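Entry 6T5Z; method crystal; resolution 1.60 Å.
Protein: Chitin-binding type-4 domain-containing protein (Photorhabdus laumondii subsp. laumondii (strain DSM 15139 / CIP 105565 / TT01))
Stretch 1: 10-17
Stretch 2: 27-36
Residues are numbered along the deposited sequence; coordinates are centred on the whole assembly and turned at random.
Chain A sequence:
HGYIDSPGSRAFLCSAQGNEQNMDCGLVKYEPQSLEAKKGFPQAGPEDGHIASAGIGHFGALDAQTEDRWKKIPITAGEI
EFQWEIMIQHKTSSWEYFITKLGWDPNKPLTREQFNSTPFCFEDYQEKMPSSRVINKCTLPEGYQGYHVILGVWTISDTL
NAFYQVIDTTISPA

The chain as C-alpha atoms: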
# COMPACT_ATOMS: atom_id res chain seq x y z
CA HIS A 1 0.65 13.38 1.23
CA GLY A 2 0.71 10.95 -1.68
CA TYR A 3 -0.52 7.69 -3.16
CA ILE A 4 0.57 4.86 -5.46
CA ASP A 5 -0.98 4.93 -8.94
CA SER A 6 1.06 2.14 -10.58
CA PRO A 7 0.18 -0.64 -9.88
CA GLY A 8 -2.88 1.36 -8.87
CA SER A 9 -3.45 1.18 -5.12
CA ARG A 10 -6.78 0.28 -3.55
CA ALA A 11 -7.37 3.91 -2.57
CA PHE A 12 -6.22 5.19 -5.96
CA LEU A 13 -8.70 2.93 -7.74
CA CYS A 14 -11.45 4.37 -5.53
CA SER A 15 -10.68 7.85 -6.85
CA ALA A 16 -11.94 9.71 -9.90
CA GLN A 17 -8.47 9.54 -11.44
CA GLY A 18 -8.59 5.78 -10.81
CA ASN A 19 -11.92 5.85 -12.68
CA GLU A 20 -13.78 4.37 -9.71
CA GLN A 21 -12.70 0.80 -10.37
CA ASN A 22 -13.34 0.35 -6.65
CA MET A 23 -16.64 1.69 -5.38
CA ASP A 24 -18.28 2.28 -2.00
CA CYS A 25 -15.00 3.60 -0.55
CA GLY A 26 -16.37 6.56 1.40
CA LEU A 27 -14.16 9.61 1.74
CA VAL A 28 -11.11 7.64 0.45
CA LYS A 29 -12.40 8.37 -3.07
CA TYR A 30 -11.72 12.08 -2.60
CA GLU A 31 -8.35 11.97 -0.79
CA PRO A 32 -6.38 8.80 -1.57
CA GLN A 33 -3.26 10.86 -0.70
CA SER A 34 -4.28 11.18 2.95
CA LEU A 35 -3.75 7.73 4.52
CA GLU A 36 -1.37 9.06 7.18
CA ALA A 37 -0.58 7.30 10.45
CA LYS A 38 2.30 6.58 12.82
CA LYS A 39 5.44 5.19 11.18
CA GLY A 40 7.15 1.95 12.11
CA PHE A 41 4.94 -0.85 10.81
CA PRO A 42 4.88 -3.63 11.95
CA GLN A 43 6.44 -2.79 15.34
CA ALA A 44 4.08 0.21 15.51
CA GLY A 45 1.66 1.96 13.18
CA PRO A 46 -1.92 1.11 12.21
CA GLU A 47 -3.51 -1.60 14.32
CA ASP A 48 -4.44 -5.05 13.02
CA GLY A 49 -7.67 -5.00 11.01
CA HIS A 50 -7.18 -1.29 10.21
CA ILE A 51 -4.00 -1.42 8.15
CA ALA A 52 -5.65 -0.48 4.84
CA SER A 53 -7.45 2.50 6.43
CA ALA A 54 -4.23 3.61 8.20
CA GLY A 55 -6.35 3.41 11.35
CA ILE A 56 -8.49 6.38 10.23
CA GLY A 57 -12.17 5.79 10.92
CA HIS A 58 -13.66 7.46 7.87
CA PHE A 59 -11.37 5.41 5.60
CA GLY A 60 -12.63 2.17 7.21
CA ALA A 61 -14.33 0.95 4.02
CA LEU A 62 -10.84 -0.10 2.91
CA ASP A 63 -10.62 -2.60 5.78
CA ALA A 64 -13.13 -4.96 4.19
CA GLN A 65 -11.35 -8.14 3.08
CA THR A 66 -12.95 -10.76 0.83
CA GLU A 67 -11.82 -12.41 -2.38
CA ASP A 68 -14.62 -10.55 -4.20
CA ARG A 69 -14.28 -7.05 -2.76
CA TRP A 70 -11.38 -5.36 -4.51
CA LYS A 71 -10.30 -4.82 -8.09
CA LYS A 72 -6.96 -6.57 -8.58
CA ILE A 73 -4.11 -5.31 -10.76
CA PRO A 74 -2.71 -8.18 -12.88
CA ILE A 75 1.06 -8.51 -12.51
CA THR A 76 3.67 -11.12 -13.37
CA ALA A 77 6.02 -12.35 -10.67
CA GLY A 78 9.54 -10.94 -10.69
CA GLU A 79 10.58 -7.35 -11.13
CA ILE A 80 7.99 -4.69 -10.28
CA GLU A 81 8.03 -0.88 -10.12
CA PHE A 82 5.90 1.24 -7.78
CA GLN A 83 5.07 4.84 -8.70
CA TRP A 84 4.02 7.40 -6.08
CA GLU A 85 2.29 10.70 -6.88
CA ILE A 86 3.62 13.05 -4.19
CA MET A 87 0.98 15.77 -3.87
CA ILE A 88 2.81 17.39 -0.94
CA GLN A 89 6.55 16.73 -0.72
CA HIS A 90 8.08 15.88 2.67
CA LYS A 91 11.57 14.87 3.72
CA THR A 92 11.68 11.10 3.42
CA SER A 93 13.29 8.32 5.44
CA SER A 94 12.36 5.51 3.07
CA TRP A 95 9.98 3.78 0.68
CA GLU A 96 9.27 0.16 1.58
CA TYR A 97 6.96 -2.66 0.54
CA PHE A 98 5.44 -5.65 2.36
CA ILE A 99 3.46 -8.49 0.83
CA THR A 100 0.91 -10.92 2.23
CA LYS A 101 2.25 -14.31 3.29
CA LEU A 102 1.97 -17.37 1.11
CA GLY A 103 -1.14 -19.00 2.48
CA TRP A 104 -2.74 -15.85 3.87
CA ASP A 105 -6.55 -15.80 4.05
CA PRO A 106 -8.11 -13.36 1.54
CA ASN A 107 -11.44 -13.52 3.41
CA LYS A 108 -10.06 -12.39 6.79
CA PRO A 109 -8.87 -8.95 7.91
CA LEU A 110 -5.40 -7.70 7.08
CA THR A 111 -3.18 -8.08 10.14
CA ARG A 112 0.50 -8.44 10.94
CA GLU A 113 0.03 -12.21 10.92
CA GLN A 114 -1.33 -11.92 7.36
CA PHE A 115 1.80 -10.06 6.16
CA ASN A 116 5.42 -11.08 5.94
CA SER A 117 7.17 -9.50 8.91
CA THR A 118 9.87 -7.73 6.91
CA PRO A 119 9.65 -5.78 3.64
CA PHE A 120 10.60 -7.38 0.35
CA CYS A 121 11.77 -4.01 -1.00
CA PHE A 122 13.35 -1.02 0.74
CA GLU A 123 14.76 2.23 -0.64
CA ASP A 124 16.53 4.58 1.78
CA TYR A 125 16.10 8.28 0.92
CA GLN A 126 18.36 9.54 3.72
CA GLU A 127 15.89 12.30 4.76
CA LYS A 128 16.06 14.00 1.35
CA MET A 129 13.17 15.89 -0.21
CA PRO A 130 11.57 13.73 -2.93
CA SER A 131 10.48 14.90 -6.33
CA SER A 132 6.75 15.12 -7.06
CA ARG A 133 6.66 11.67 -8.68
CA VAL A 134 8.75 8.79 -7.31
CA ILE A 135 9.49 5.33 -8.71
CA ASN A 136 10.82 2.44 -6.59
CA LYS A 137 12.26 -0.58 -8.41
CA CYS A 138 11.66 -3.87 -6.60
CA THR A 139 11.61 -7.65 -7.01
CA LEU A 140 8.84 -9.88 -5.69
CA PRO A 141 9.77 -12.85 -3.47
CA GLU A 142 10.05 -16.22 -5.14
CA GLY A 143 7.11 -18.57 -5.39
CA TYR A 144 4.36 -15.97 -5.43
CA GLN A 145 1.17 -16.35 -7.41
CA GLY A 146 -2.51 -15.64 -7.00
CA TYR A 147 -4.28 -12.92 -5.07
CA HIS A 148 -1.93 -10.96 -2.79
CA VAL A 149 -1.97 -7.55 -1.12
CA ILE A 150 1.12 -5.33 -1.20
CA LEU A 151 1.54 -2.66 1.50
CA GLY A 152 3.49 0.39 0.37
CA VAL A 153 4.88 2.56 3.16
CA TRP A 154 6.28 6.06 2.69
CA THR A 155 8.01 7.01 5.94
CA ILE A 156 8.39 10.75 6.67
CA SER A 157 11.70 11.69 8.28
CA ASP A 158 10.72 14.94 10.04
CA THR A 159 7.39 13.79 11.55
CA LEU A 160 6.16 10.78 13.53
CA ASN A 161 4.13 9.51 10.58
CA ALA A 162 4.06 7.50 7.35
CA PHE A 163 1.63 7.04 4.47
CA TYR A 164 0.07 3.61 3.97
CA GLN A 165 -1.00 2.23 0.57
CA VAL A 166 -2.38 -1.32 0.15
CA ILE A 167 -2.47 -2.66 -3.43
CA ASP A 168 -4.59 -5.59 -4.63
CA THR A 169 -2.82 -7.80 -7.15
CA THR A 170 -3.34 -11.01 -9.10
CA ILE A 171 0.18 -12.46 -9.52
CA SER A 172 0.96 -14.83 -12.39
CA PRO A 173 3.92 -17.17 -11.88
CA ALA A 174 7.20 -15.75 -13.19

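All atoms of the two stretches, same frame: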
# COMPACT_ATOMS: atom_id res chain seq x y z
N ARG A 10 -5.36 0.45 -3.84
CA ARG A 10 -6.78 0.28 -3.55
C ARG A 10 -7.47 1.62 -3.41
O ARG A 10 -8.56 1.83 -3.96
CB ARG A 10 -6.94 -0.57 -2.29
CG ARG A 10 -8.39 -0.92 -1.91
CD ARG A 10 -8.44 -1.66 -0.61
NE ARG A 10 -7.85 -2.99 -0.72
CZ ARG A 10 -7.68 -3.82 0.31
NH1 ARG A 10 -8.03 -3.44 1.53
NH2 ARG A 10 -7.14 -5.02 0.12
N ALA A 11 -6.83 2.56 -2.70
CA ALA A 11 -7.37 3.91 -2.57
C ALA A 11 -7.36 4.66 -3.89
O ALA A 11 -8.32 5.39 -4.21
CB ALA A 11 -6.59 4.69 -1.51
N PHE A 12 -6.28 4.53 -4.67
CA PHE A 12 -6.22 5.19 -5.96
C PHE A 12 -7.36 4.74 -6.86
O PHE A 12 -8.01 5.57 -7.52
CB PHE A 12 -4.88 4.93 -6.64
CG PHE A 12 -4.85 5.35 -8.09
CD1 PHE A 12 -4.88 6.70 -8.42
CD2 PHE A 12 -4.84 4.42 -9.11
CE1 PHE A 12 -4.86 7.11 -9.74
CE2 PHE A 12 -4.84 4.82 -10.44
CZ PHE A 12 -4.83 6.18 -10.74
N LEU A 13 -7.64 3.44 -6.88
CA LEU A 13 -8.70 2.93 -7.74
C LEU A 13 -10.08 3.37 -7.27
O LEU A 13 -11.02 3.38 -8.07
CB LEU A 13 -8.63 1.40 -7.80
CG LEU A 13 -7.35 0.83 -8.43
CD1 LEU A 13 -7.40 -0.68 -8.41
CD2 LEU A 13 -7.17 1.33 -9.85
N CYS A 14 -10.21 3.77 -6.00
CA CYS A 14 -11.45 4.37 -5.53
C CYS A 14 -11.67 5.76 -6.10
O CYS A 14 -12.82 6.22 -6.17
CB CYS A 14 -11.45 4.47 -4.00
SG CYS A 14 -11.51 2.95 -3.06
N SER A 15 -10.61 6.44 -6.52
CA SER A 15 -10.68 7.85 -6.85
C SER A 15 -11.17 8.07 -8.28
O SER A 15 -11.20 7.16 -9.12
CB SER A 15 -9.30 8.51 -6.67
OG SER A 15 -8.41 8.09 -7.69
N ALA A 16 -11.54 9.33 -8.55
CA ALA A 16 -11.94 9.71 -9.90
C ALA A 16 -10.82 9.45 -10.89
O ALA A 16 -11.06 8.89 -11.97
CB ALA A 16 -12.37 11.17 -9.93
N GLN A 17 -9.58 9.81 -10.53
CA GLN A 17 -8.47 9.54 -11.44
C GLN A 17 -8.21 8.05 -11.60
O GLN A 17 -7.64 7.65 -12.62
CB GLN A 17 -7.21 10.26 -10.97
CG GLN A 17 -6.17 10.43 -12.08
CD GLN A 17 -5.16 11.53 -11.79
OE1 GLN A 17 -4.68 11.67 -10.66
NE2 GLN A 17 -4.84 12.34 -12.80
N LEU A 27 -14.97 8.43 1.99
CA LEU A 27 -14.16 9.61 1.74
C LEU A 27 -12.85 9.30 1.03
O LEU A 27 -12.30 10.19 0.37
CB LEU A 27 -13.87 10.34 3.05
CG LEU A 27 -13.23 11.72 2.91
CD1 LEU A 27 -14.17 12.69 2.20
CD2 LEU A 27 -12.84 12.25 4.28
N VAL A 28 -12.35 8.05 1.13
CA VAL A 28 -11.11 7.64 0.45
C VAL A 28 -11.11 8.13 -1.00
O VAL A 28 -10.09 8.62 -1.51
CB VAL A 28 -10.96 6.11 0.50
CG1 VAL A 28 -9.87 5.66 -0.43
CG2 VAL A 28 -10.66 5.65 1.89
N LYS A 29 -12.25 7.97 -1.67
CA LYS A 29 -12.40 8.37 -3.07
C LYS A 29 -11.85 9.76 -3.33
O LYS A 29 -11.24 10.01 -4.37
CB LYS A 29 -13.87 8.31 -3.45
CG LYS A 29 -14.14 8.89 -4.81
CD LYS A 29 -15.58 8.69 -5.22
CE LYS A 29 -15.88 9.39 -6.52
NZ LYS A 29 -17.33 9.23 -6.87
N TYR A 30 -12.02 10.68 -2.37
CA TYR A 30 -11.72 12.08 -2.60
C TYR A 30 -10.38 12.52 -2.03
O TYR A 30 -9.96 13.65 -2.27
CB TYR A 30 -12.84 12.94 -2.03
CG TYR A 30 -14.17 12.56 -2.63
CD1 TYR A 30 -14.47 12.90 -3.94
CD2 TYR A 30 -15.10 11.80 -1.92
CE1 TYR A 30 -15.67 12.52 -4.52
CE2 TYR A 30 -16.30 11.42 -2.49
CZ TYR A 30 -16.58 11.79 -3.79
OH TYR A 30 -17.77 11.43 -4.40
N GLU A 31 -9.69 11.65 -1.29
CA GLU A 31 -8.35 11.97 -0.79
C GLU A 31 -7.54 10.70 -0.58
O GLU A 31 -7.13 10.36 0.54
CB GLU A 31 -8.45 12.80 0.48
CG GLU A 31 -9.46 12.32 1.43
CD GLU A 31 -9.64 13.30 2.55
OE1 GLU A 31 -9.71 14.51 2.24
OE2 GLU A 31 -9.67 12.87 3.72
N PRO A 32 -7.24 9.99 -1.67
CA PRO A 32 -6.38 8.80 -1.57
C PRO A 32 -4.98 9.12 -1.11
O PRO A 32 -4.25 8.19 -0.74
CB PRO A 32 -6.37 8.26 -3.01
CG PRO A 32 -6.61 9.53 -3.86
CD PRO A 32 -7.53 10.37 -3.07
N GLN A 33 -4.58 10.39 -1.12
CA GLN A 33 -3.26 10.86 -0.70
C GLN A 33 -3.13 10.99 0.81
O GLN A 33 -2.03 11.33 1.29
CB GLN A 33 -2.95 12.22 -1.34
CG GLN A 33 -3.75 13.45 -0.79
CD GLN A 33 -5.07 13.70 -1.56
OE1 GLN A 33 -5.60 12.79 -2.19
NE2 GLN A 33 -5.59 14.94 -1.51
N SER A 34 -4.19 10.70 1.57
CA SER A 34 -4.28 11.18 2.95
C SER A 34 -4.26 10.06 3.98
O SER A 34 -4.68 10.27 5.13
CB SER A 34 -5.54 12.03 3.11
OG SER A 34 -5.45 13.20 2.32
N LEU A 35 -3.76 8.88 3.62
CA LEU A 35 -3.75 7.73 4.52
C LEU A 35 -2.48 7.79 5.39
O LEU A 35 -1.51 7.05 5.23
CB LEU A 35 -3.87 6.45 3.70
CG LEU A 35 -5.31 6.20 3.19
CD1 LEU A 35 -5.30 5.50 1.86
CD2 LEU A 35 -6.06 5.38 4.21
N GLU A 36 -2.52 8.72 6.34
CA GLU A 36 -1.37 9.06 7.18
C GLU A 36 -1.57 8.53 8.59
O GLU A 36 -2.63 8.70 9.18
CB GLU A 36 -1.18 10.58 7.22
CG GLU A 36 0.10 11.03 7.93
CD GLU A 36 0.17 12.53 8.08
OE1 GLU A 36 -0.77 13.21 7.62
OE2 GLU A 36 1.14 13.05 8.66
O HOH W 1 -11.54 11.59 -6.72

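Residues 10-17 and 27-36 pack through van der Waals contact, with no direct hydrogen bond between them. The first stretch opens with a weakly bonded helix, about 10-14. The second opens with the end of a 3-10 segment, 27-30, and continues into a type I turn from Glu31 to Ser34. The backbones come close at two places. The CA atoms of Ser15 and Lys29 lie 4.2 Å apart, and those of Ala11 and Pro32 lie 5.1 Å apart.

Ala11 has the largest covered area. Its CA-to-CB bond points toward the second stretch, and its methyl meets three apolar side chains. Ala11 CB is 3.6 Å from Val28 CG1, 3.7 Å from Leu35 CD1 and 3.9 Å from Pro32 CB. Cys14 adds to this apolar patch, with its CB 4.1 Å from Val28 CG1. Cys14 is also bonded covalently elsewhere in the structure.

Lys29 covers nearly as much, but in another way. Its chain is extended, all four chi angles t, and its end leads away from the first stretch. The aliphatic part makes the contact: Lys29 CG is 3.3 Å from Cys14 O. The amine, Lys29 NZ, instead gives a weak 3.3 Å hydrogen bond to Tyr30 OH. The carbonyl of Lys29 accepts a CA-H...O contact, with Ser15 CA 3.3 Å from Lys29 O. A water extends the polar link. It accepts from Ala16 N at 2.9 Å and donates to Lys29 O at 2.8 Å, joining the two backbones indirectly.

Pro32 is the third main residue. Its ring carbons pack on the first stretch, with Pro32 CB 3.7 Å from Ala11 O and Pro32 CG 4.0 Å from Ser15 CB. The Ser15 hydroxyl turns back to its own stretch, where Ser15 OG donates to Phe12 O at 2.6 Å.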